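Long-range contact in glycosaminoglycan xylosylkinase (PDB 5XOM), which probably phosphorylates xylose in the glycosaminoglycan linkage region of proteoglycans, as a Fam20-family kinase of Hydra: residues 314-326 and 378-391. Residues are numbered along the deposited sequence; the frame is centred on the assembly and turned at random.
Sequences PLVQCCRLRSSTY and CFKEKNKENVIIED
D391 OD2 is gripped by two nitrogens of R322. R322 NH2 lies 2.8 Å from D391 OD2, on the syn lone pair, and R322 NE bonds to the same oxygen. NE also reaches D391 OD1. NE and NH2 thus hold the carboxylate side-on. Guanidinium and carboxylate are nearly coplanar, 14° apart. The R322 chain leaves with CG anti to the backbone N (chi1 168°) and bends at chi3, bringing NE to the acid. NH1 turns to D262 and D265 of helix 259-273. Replacing R322 by an alanine would probably cost D391 its salt bridge and D262 and D265 the charge partner they share.

The backbones pair as a short parallel sheet. L321 N bonds to V387 O at 2.8 Å, and I389 N returns to L321 O. S323 N donates to I389 O. On the R322 and I389 face, I389 CD1 lies 3.7 Å above the R320 guanidinium plane, over its centre. On the L321 and I388 face, I388 CD1 makes a CH-pi contact with the Y326 ring, 4.1 Å from its centroid. F379 turns its edge to Y326 in an offset edge-to-face pair, planes at 70°. E390 OE2 bonds to H392 N and, through a water, to S324 N and D391 OD1. Another water joins E390 OE1 to S323 OG. The C319–C378 disulfide locks the other end.

C318 adds a second, to C245. In this Fam20 C-terminal kinase region the strand pair ties the chain's end to helices 313-318 and 323-334, with helix 259-273 against R322 and D391 and V375 of helix 358-382 touching L315 and L321.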
ATOM      1  N   PRO A 314     -33.399   3.420  -0.431  1.00 41.11           N
ATOM      2  CA  PRO A 314     -32.817   4.041   0.771  1.00 40.04           C
ATOM      3  C   PRO A 314     -32.326   5.456   0.528  1.00 44.17           C
ATOM      4  O   PRO A 314     -32.559   6.332   1.366  1.00 40.73           O
ATOM      5  CB  PRO A 314     -31.665   3.093   1.130  1.00 35.96           C
ATOM      6  CG  PRO A 314     -32.095   1.780   0.593  1.00 36.22           C
ATOM      7  CD  PRO A 314     -32.806   2.094  -0.688  1.00 33.38           C
ATOM      8  N   LEU A 315     -31.679   5.720  -0.613  1.00 36.69           N
ATOM      9  CA  LEU A 315     -31.231   7.082  -0.878  1.00 37.60           C
ATOM     10  C   LEU A 315     -32.402   7.999  -1.204  1.00 40.61           C
ATOM     11  O   LEU A 315     -32.474   9.122  -0.693  1.00 42.63           O
ATOM     12  CB  LEU A 315     -30.208   7.100  -2.018  1.00 31.86           C
ATOM     13  CG  LEU A 315     -29.794   8.500  -2.470  1.00 40.97           C
ATOM     14  CD1 LEU A 315     -28.864   9.134  -1.449  1.00 38.24           C
ATOM     15  CD2 LEU A 315     -29.130   8.431  -3.836  1.00 30.33           C
ATOM     16  N   VAL A 316     -33.340   7.527  -2.027  1.00 38.66           N
ATOM     17  CA  VAL A 316     -34.423   8.389  -2.500  1.00 40.73           C
ATOM     18  C   VAL A 316     -35.371   8.752  -1.361  1.00 42.54           C
ATOM     19  O   VAL A 316     -35.850   9.889  -1.274  1.00 39.84           O
ATOM     20  CB  VAL A 316     -35.167   7.711  -3.665  1.00 38.04           C
ATOM     21  CG1 VAL A 316     -36.423   8.484  -4.026  1.00 39.96           C
ATOM     22  CG2 VAL A 316     -34.250   7.599  -4.881  1.00 35.51           C
ATOM     23  N   GLN A 317     -35.660   7.798  -0.473  1.00 42.36           N
ATOM     24  CA  GLN A 317     -36.608   8.069   0.600  1.00 44.00           C
ATOM     25  C   GLN A 317     -35.949   8.761   1.788  1.00 47.09           C
ATOM     26  O   GLN A 317     -36.578   9.601   2.439  1.00 52.99           O
ATOM     27  CB  GLN A 317     -37.302   6.773   1.028  1.00 41.90           C
ATOM     28  CG  GLN A 317     -38.259   6.228  -0.037  1.00 43.94           C
ATOM     29  CD  GLN A 317     -38.978   4.966   0.394  1.00 52.98           C
ATOM     30  OE1 GLN A 317     -38.552   4.274   1.316  1.00 51.80           O
ATOM     31  NE2 GLN A 317     -40.093   4.665  -0.261  1.00 58.20           N
ATOM     32  N   CYS A 318     -34.687   8.435   2.087  1.00 44.63           N
ATOM     33  CA  CYS A 318     -34.019   9.021   3.246  1.00 48.32           C
ATOM     34  C   CYS A 318     -33.380  10.373   2.952  1.00 47.77           C
ATOM     35  O   CYS A 318     -33.315  11.224   3.847  1.00 49.48           O
ATOM     36  CB  CYS A 318     -32.939   8.066   3.780  1.00 49.55           C
ATOM     37  SG  CYS A 318     -33.562   6.502   4.476  1.00 51.00           S
ATOM     38  N   CYS A 319     -32.924  10.594   1.718  1.00 42.58           N
ATOM     39  CA  CYS A 319     -32.204  11.811   1.342  1.00 41.99           C
ATOM     40  C   CYS A 319     -31.119  12.147   2.362  1.00 47.64           C
ATOM     41  O   CYS A 319     -31.059  13.248   2.913  1.00 44.92           O
ATOM     42  CB  CYS A 319     -33.163  12.981   1.131  1.00 48.61           C
ATOM     43  SG  CYS A 319     -33.991  12.911  -0.481  1.00 55.95           S
ATOM     44  N   ARG A 320     -30.301  11.147   2.665  1.00 45.08           N
ATOM     45  CA  ARG A 320     -29.064  11.336   3.399  1.00 40.09           C
ATOM     46  C   ARG A 320     -27.958  10.643   2.620  1.00 46.54           C
ATOM     47  O   ARG A 320     -28.179   9.590   2.010  1.00 45.82           O
ATOM     48  CB  ARG A 320     -29.176  10.779   4.822  1.00 40.41           C
ATOM     49  CG  ARG A 320     -30.342  11.391   5.610  1.00 46.73           C
ATOM     50  CD  ARG A 320     -30.656  10.608   6.877  1.00 48.31           C
ATOM     51  NE  ARG A 320     -29.509  10.523   7.770  1.00 53.22           N
ATOM     52  CZ  ARG A 320     -29.199  11.456   8.667  1.00 65.24           C
ATOM     53  NH1 ARG A 320     -29.962  12.535   8.792  1.00 57.58           N
ATOM     54  NH2 ARG A 320     -28.130  11.306   9.440  1.00 67.34           N
ATOM     55  N   LEU A 321     -26.773  11.237   2.622  1.00 39.07           N
ATOM     56  CA  LEU A 321     -25.672  10.692   1.847  1.00 35.40           C
ATOM     57  C   LEU A 321     -24.377  11.035   2.550  1.00 40.44           C
ATOM     58  O   LEU A 321     -24.144  12.198   2.893  1.00 36.92           O
ATOM     59  CB  LEU A 321     -25.659  11.236   0.412  1.00 35.63           C
ATOM     60  CG  LEU A 321     -24.507  10.758  -0.487  1.00 35.72           C
ATOM     61  CD1 LEU A 321     -24.462   9.234  -0.593  1.00 36.96           C
ATOM     62  CD2 LEU A 321     -24.604  11.384  -1.872  1.00 40.48           C
ATOM     63  N   ARG A 322     -23.551  10.017   2.770  1.00 39.63           N
ATOM     64  CA  ARG A 322     -22.274  10.228   3.432  1.00 42.24           C
ATOM     65  C   ARG A 322     -21.378  11.115   2.586  1.00 50.56           C
ATOM     66  O   ARG A 322     -21.306  10.967   1.363  1.00 44.24           O
ATOM     67  CB  ARG A 322     -21.596   8.893   3.705  1.00 39.01           C
ATOM     68  CG  ARG A 322     -20.144   9.011   4.135  1.00 43.94           C
ATOM     69  CD  ARG A 322     -19.608   7.677   4.645  1.00 40.06           C
ATOM     70  NE  ARG A 322     -20.270   7.238   5.869  1.00 32.75           N
ATOM     71  CZ  ARG A 322     -20.879   6.069   5.999  1.00 38.08           C
ATOM     72  NH1 ARG A 322     -20.924   5.201   4.988  1.00 34.05           N
ATOM     73  NH2 ARG A 322     -21.458   5.737   7.150  1.00 31.21           N
ATOM     74  N   SER A 323     -20.679  12.033   3.256  1.00 44.67           N
ATOM     75  CA  SER A 323     -19.917  13.061   2.556  1.00 43.99           C
ATOM     76  C   SER A 323     -18.832  12.457   1.671  1.00 42.56           C
ATOM     77  O   SER A 323     -18.666  12.871   0.519  1.00 50.03           O
ATOM     78  CB  SER A 323     -19.318  14.045   3.562  1.00 49.09           C
ATOM     79  OG  SER A 323     -18.516  15.020   2.915  1.00 44.43           O
ATOM     80  N   SER A 324     -18.052  11.508   2.203  1.00 41.33           N
ATOM     81  CA  SER A 324     -16.985  10.904   1.406  1.00 37.99           C
ATOM     82  C   SER A 324     -17.539  10.207   0.165  1.00 37.15           C
ATOM     83  O   SER A 324     -16.914  10.236  -0.903  1.00 34.81           O
ATOM     84  CB  SER A 324     -16.163   9.921   2.245  1.00 34.26           C
ATOM     85  OG  SER A 324     -16.979   8.950   2.874  1.00 42.81           O
ATOM     86  N   THR A 325     -18.698   9.556   0.293  1.00 36.53           N
ATOM     87  CA  THR A 325     -19.325   8.917  -0.861  1.00 36.66           C
ATOM     88  C   THR A 325     -19.679   9.947  -1.928  1.00 38.01           C
ATOM     89  O   THR A 325     -19.405   9.750  -3.117  1.00 31.62           O
ATOM     90  CB  THR A 325     -20.572   8.147  -0.422  1.00 39.54           C
ATOM     91  OG1 THR A 325     -20.210   7.172   0.564  1.00 36.33           O
ATOM     92  CG2 THR A 325     -21.198   7.423  -1.613  1.00 35.17           C
ATOM     93  N   TYR A 326     -20.293  11.058  -1.514  1.00 33.27           N
ATOM     94  CA  TYR A 326     -20.644  12.122  -2.450  1.00 34.51           C
ATOM     95  C   TYR A 326     -19.412  12.661  -3.169  1.00 42.19           C
ATOM     96  O   TYR A 326     -19.431  12.862  -4.388  1.00 41.23           O
ATOM     97  CB  TYR A 326     -21.359  13.242  -1.699  1.00 40.21           C
ATOM     98  CG  TYR A 326     -21.696  14.461  -2.527  1.00 52.13           C
ATOM     99  CD1 TYR A 326     -22.580  14.381  -3.596  1.00 52.90           C
ATOM    100  CD2 TYR A 326     -21.134  15.696  -2.230  1.00 55.71           C
ATOM    101  CE1 TYR A 326     -22.892  15.504  -4.349  1.00 56.76           C
ATOM    102  CE2 TYR A 326     -21.439  16.821  -2.974  1.00 64.03           C
ATOM    103  CZ  TYR A 326     -22.319  16.720  -4.030  1.00 66.18           C
ATOM    104  OH  TYR A 326     -22.619  17.841  -4.773  1.00 68.54           O
ATOM    105  N   CYS A 378     -32.652  15.182  -4.082  1.00 53.88           N
ATOM    106  CA  CYS A 378     -32.638  15.300  -2.626  1.00 53.20           C
ATOM    107  C   CYS A 378     -32.201  16.690  -2.191  1.00 45.86           C
ATOM    108  O   CYS A 378     -32.767  17.258  -1.250  1.00 45.01           O
ATOM    109  CB  CYS A 378     -31.724  14.234  -2.011  1.00 53.27           C
ATOM    110  SG  CYS A 378     -32.475  12.594  -1.818  1.00 46.96           S
ATOM    111  N   PHE A 379     -31.211  17.264  -2.877  1.00 46.33           N
ATOM    112  CA  PHE A 379     -30.775  18.616  -2.546  1.00 53.60           C
ATOM    113  C   PHE A 379     -31.893  19.625  -2.757  1.00 63.22           C
ATOM    114  O   PHE A 379     -32.099  20.514  -1.926  1.00 66.11           O
ATOM    115  CB  PHE A 379     -29.552  19.001  -3.381  1.00 39.73           C
ATOM    116  CG  PHE A 379     -28.300  18.258  -3.002  1.00 46.37           C
ATOM    117  CD1 PHE A 379     -27.128  18.454  -3.705  1.00 42.07           C
ATOM    118  CD2 PHE A 379     -28.293  17.374  -1.947  1.00 48.85           C
ATOM    119  CE1 PHE A 379     -25.974  17.763  -3.350  1.00 48.25           C
ATOM    120  CE2 PHE A 379     -27.142  16.691  -1.607  1.00 45.73           C
ATOM    121  CZ  PHE A 379     -25.990  16.889  -2.305  1.00 48.15           C
ATOM    122  N   LYS A 380     -32.637  19.496  -3.856  1.00 63.99           N
ATOM    123  CA  LYS A 380     -33.673  20.480  -4.149  1.00 62.07           C
ATOM    124  C   LYS A 380     -34.756  20.490  -3.079  1.00 66.71           C
ATOM    125  O   LYS A 380     -35.309  21.551  -2.759  1.00 72.99           O
ATOM    126  CB  LYS A 380     -34.282  20.206  -5.527  1.00 60.00           C
ATOM    127  CG  LYS A 380     -35.706  20.719  -5.702  1.00 68.84           C
ATOM    128  CD  LYS A 380     -35.964  21.252  -7.104  1.00 78.85           C
ATOM    129  CE  LYS A 380     -35.121  22.495  -7.389  1.00 88.17           C
ATOM    130  NZ  LYS A 380     -35.553  23.203  -8.632  1.00 89.07           N
ATOM    131  N   GLU A 381     -35.051  19.335  -2.493  1.00 63.03           N
ATOM    132  CA  GLU A 381     -36.213  19.188  -1.631  1.00 66.33           C
ATOM    133  C   GLU A 381     -35.864  19.132  -0.149  1.00 70.24           C
ATOM    134  O   GLU A 381     -36.775  19.119   0.685  1.00 67.79           O
ATOM    135  CB  GLU A 381     -36.996  17.945  -2.047  1.00 70.81           C
ATOM    136  CG  GLU A 381     -37.423  18.012  -3.507  1.00 86.23           C
ATOM    137  CD  GLU A 381     -38.025  16.721  -4.019  1.00 97.41           C
ATOM    138  OE1 GLU A 381     -38.073  15.735  -3.253  1.00101.94           O
ATOM    139  OE2 GLU A 381     -38.451  16.697  -5.193  1.00 98.99           O
ATOM    140  N   LYS A 382     -34.574  19.123   0.202  1.00 70.51           N
ATOM    141  CA  LYS A 382     -34.171  19.195   1.601  1.00 64.86           C
ATOM    142  C   LYS A 382     -32.978  20.111   1.847  1.00 66.82           C
ATOM    143  O   LYS A 382     -32.613  20.304   3.010  1.00 72.72           O
ATOM    144  CB  LYS A 382     -33.851  17.782   2.128  1.00 56.97           C
ATOM    145  CG  LYS A 382     -35.088  16.924   2.384  1.00 65.02           C
ATOM    146  CD  LYS A 382     -34.825  15.721   3.294  1.00 73.14           C
ATOM    147  CE  LYS A 382     -33.433  15.741   3.924  1.00 75.07           C
ATOM    148  NZ  LYS A 382     -33.273  14.712   4.996  1.00 71.09           N
ATOM    149  N   ASN A 383     -32.383  20.693   0.796  1.00 60.37           N
ATOM    150  CA  ASN A 383     -31.177  21.523   0.836  1.00 52.40           C
ATOM    151  C   ASN A 383     -29.933  20.670   1.049  1.00 53.91           C
ATOM    152  O   ASN A 383     -29.945  19.716   1.837  1.00 59.87           O
ATOM    153  CB  ASN A 383     -31.275  22.628   1.896  1.00 56.90           C
ATOM    154  CG  ASN A 383     -32.471  23.537   1.679  1.00 72.12           C
ATOM    155  OD1 ASN A 383     -32.816  23.873   0.543  1.00 77.03           O
ATOM    156  ND2 ASN A 383     -33.104  23.945   2.768  1.00 73.43           N
ATOM    157  N   LYS A 384     -28.858  21.023   0.337  1.00 47.57           N
ATOM    158  CA  LYS A 384     -27.658  20.187   0.257  1.00 49.06           C
ATOM    159  C   LYS A 384     -27.088  19.840   1.627  1.00 58.12           C
ATOM    160  O   LYS A 384     -26.814  18.672   1.915  1.00 49.23           O
ATOM    161  CB  LYS A 384     -26.603  20.910  -0.590  1.00 47.82           C
ATOM    162  CG  LYS A 384     -25.344  20.108  -0.853  1.00 52.30           C
ATOM    163  CD  LYS A 384     -24.501  20.809  -1.906  1.00 54.43           C
ATOM    164  CE  LYS A 384     -23.305  19.986  -2.347  1.00 50.14           C
ATOM    165  NZ  LYS A 384     -22.023  20.489  -1.790  1.00 54.04           N
ATOM    166  N   GLU A 385     -26.900  20.844   2.490  1.00 62.68           N
ATOM    167  CA  GLU A 385     -26.239  20.612   3.776  1.00 65.52           C
ATOM    168  C   GLU A 385     -27.102  19.862   4.785  1.00 61.46           C
ATOM    169  O   GLU A 385     -26.604  19.572   5.875  1.00 67.78           O
ATOM    170  CB  GLU A 385     -25.723  21.923   4.391  1.00 76.70           C
ATOM    171  CG  GLU A 385     -26.723  23.052   4.542  1.00 88.49           C
ATOM    172  CD  GLU A 385     -27.112  23.662   3.212  1.00 95.09           C
ATOM    173  OE1 GLU A 385     -28.327  23.779   2.949  1.00 97.22           O
ATOM    174  OE2 GLU A 385     -26.211  23.935   2.393  1.00 95.93           O
ATOM    175  N   ASN A 386     -28.370  19.563   4.486  1.00 54.54           N
ATOM    176  CA  ASN A 386     -29.099  18.608   5.321  1.00 55.72           C
ATOM    177  C   ASN A 386     -29.107  17.196   4.739  1.00 58.39           C
ATOM    178  O   ASN A 386     -29.592  16.264   5.400  1.00 56.89           O
ATOM    179  CB  ASN A 386     -30.557  19.044   5.540  1.00 54.69           C
ATOM    180  CG  ASN A 386     -30.668  20.465   6.059  1.00 59.65           C
ATOM    181  OD1 ASN A 386     -31.407  21.277   5.499  1.00 64.65           O
ATOM    182  ND2 ASN A 386     -29.904  20.788   7.087  1.00 53.60           N
ATOM    183  N   VAL A 387     -28.600  17.015   3.524  1.00 52.93           N
ATOM    184  CA  VAL A 387     -28.482  15.695   2.907  1.00 44.03           C
ATOM    185  C   VAL A 387     -27.074  15.138   3.060  1.00 40.95           C
ATOM    186  O   VAL A 387     -26.902  13.957   3.356  1.00 51.46           O
ATOM    187  CB  VAL A 387     -28.897  15.753   1.420  1.00 42.18           C
ATOM    188  CG1 VAL A 387     -28.398  14.511   0.689  1.00 41.82           C
ATOM    189  CG2 VAL A 387     -30.407  15.894   1.296  1.00 41.18           C
ATOM    190  N   ILE A 388     -26.056  15.964   2.840  1.00 37.99           N
ATOM    191  CA  ILE A 388     -24.672  15.531   2.969  1.00 44.18           C
ATOM    192  C   ILE A 388     -24.314  15.470   4.450  1.00 53.73           C
ATOM    193  O   ILE A 388     -24.299  16.496   5.136  1.00 54.41           O
ATOM    194  CB  ILE A 388     -23.734  16.481   2.210  1.00 45.22           C
ATOM    195  CG1 ILE A 388     -24.084  16.478   0.721  1.00 49.76           C
ATOM    196  CG2 ILE A 388     -22.288  16.109   2.444  1.00 35.04           C
ATOM    197  CD1 ILE A 388     -24.191  15.082   0.126  1.00 47.45           C
ATOM    198  N   ILE A 389     -24.028  14.265   4.946  1.00 52.52           N
ATOM    199  CA  ILE A 389     -23.641  14.047   6.337  1.00 51.50           C
ATOM    200  C   ILE A 389     -22.159  13.711   6.383  1.00 50.34           C
ATOM    201  O   ILE A 389     -21.720  12.706   5.809  1.00 55.15           O
ATOM    202  CB  ILE A 389     -24.472  12.943   7.009  1.00 54.83           C
ATOM    203  CG1 ILE A 389     -25.886  13.433   7.323  1.00 60.33           C
ATOM    204  CG2 ILE A 389     -23.811  12.495   8.299  1.00 54.04           C
ATOM    205  CD1 ILE A 389     -26.888  13.133   6.275  1.00 66.21           C
ATOM    206  N   GLU A 390     -21.388  14.544   7.079  1.00 49.34           N
ATOM    207  CA  GLU A 390     -19.975  14.274   7.322  1.00 55.04           C
ATOM    208  C   GLU A 390     -19.871  13.513   8.636  1.00 55.22           C
ATOM    209  O   GLU A 390     -19.886  14.108   9.714  1.00 60.20           O
ATOM    210  CB  GLU A 390     -19.162  15.565   7.356  1.00 53.44           C
ATOM    211  CG  GLU A 390     -17.705  15.344   7.749  1.00 57.33           C
ATOM    212  CD  GLU A 390     -16.957  14.443   6.772  1.00 63.32           C
ATOM    213  OE1 GLU A 390     -16.506  14.937   5.716  1.00 62.43           O
ATOM    214  OE2 GLU A 390     -16.841  13.232   7.049  1.00 63.23           O
ATOM    215  N   ASP A 391     -19.801  12.185   8.550  1.00 50.52           N
ATOM    216  CA  ASP A 391     -19.608  11.343   9.721  1.00 48.60           C
ATOM    217  C   ASP A 391     -18.174  10.853   9.846  1.00 46.18           C
ATOM    218  O   ASP A 391     -17.899   9.977  10.672  1.00 48.28           O
ATOM    219  CB  ASP A 391     -20.574  10.150   9.693  1.00 54.05           C
ATOM    220  CG  ASP A 391     -20.259   9.142   8.580  1.00 54.11           C
ATOM    221  OD1 ASP A 391     -19.464   9.451   7.663  1.00 49.44           O
ATOM    222  OD2 ASP A 391     -20.814   8.022   8.636  1.00 49.98           O
TER
HETATM  223  O   HOH W   1     -15.874  13.807   3.474  1.00 57.73           O
HETATM  224  O   HOH W   2     -18.052  11.025   5.255  1.00 37.55           O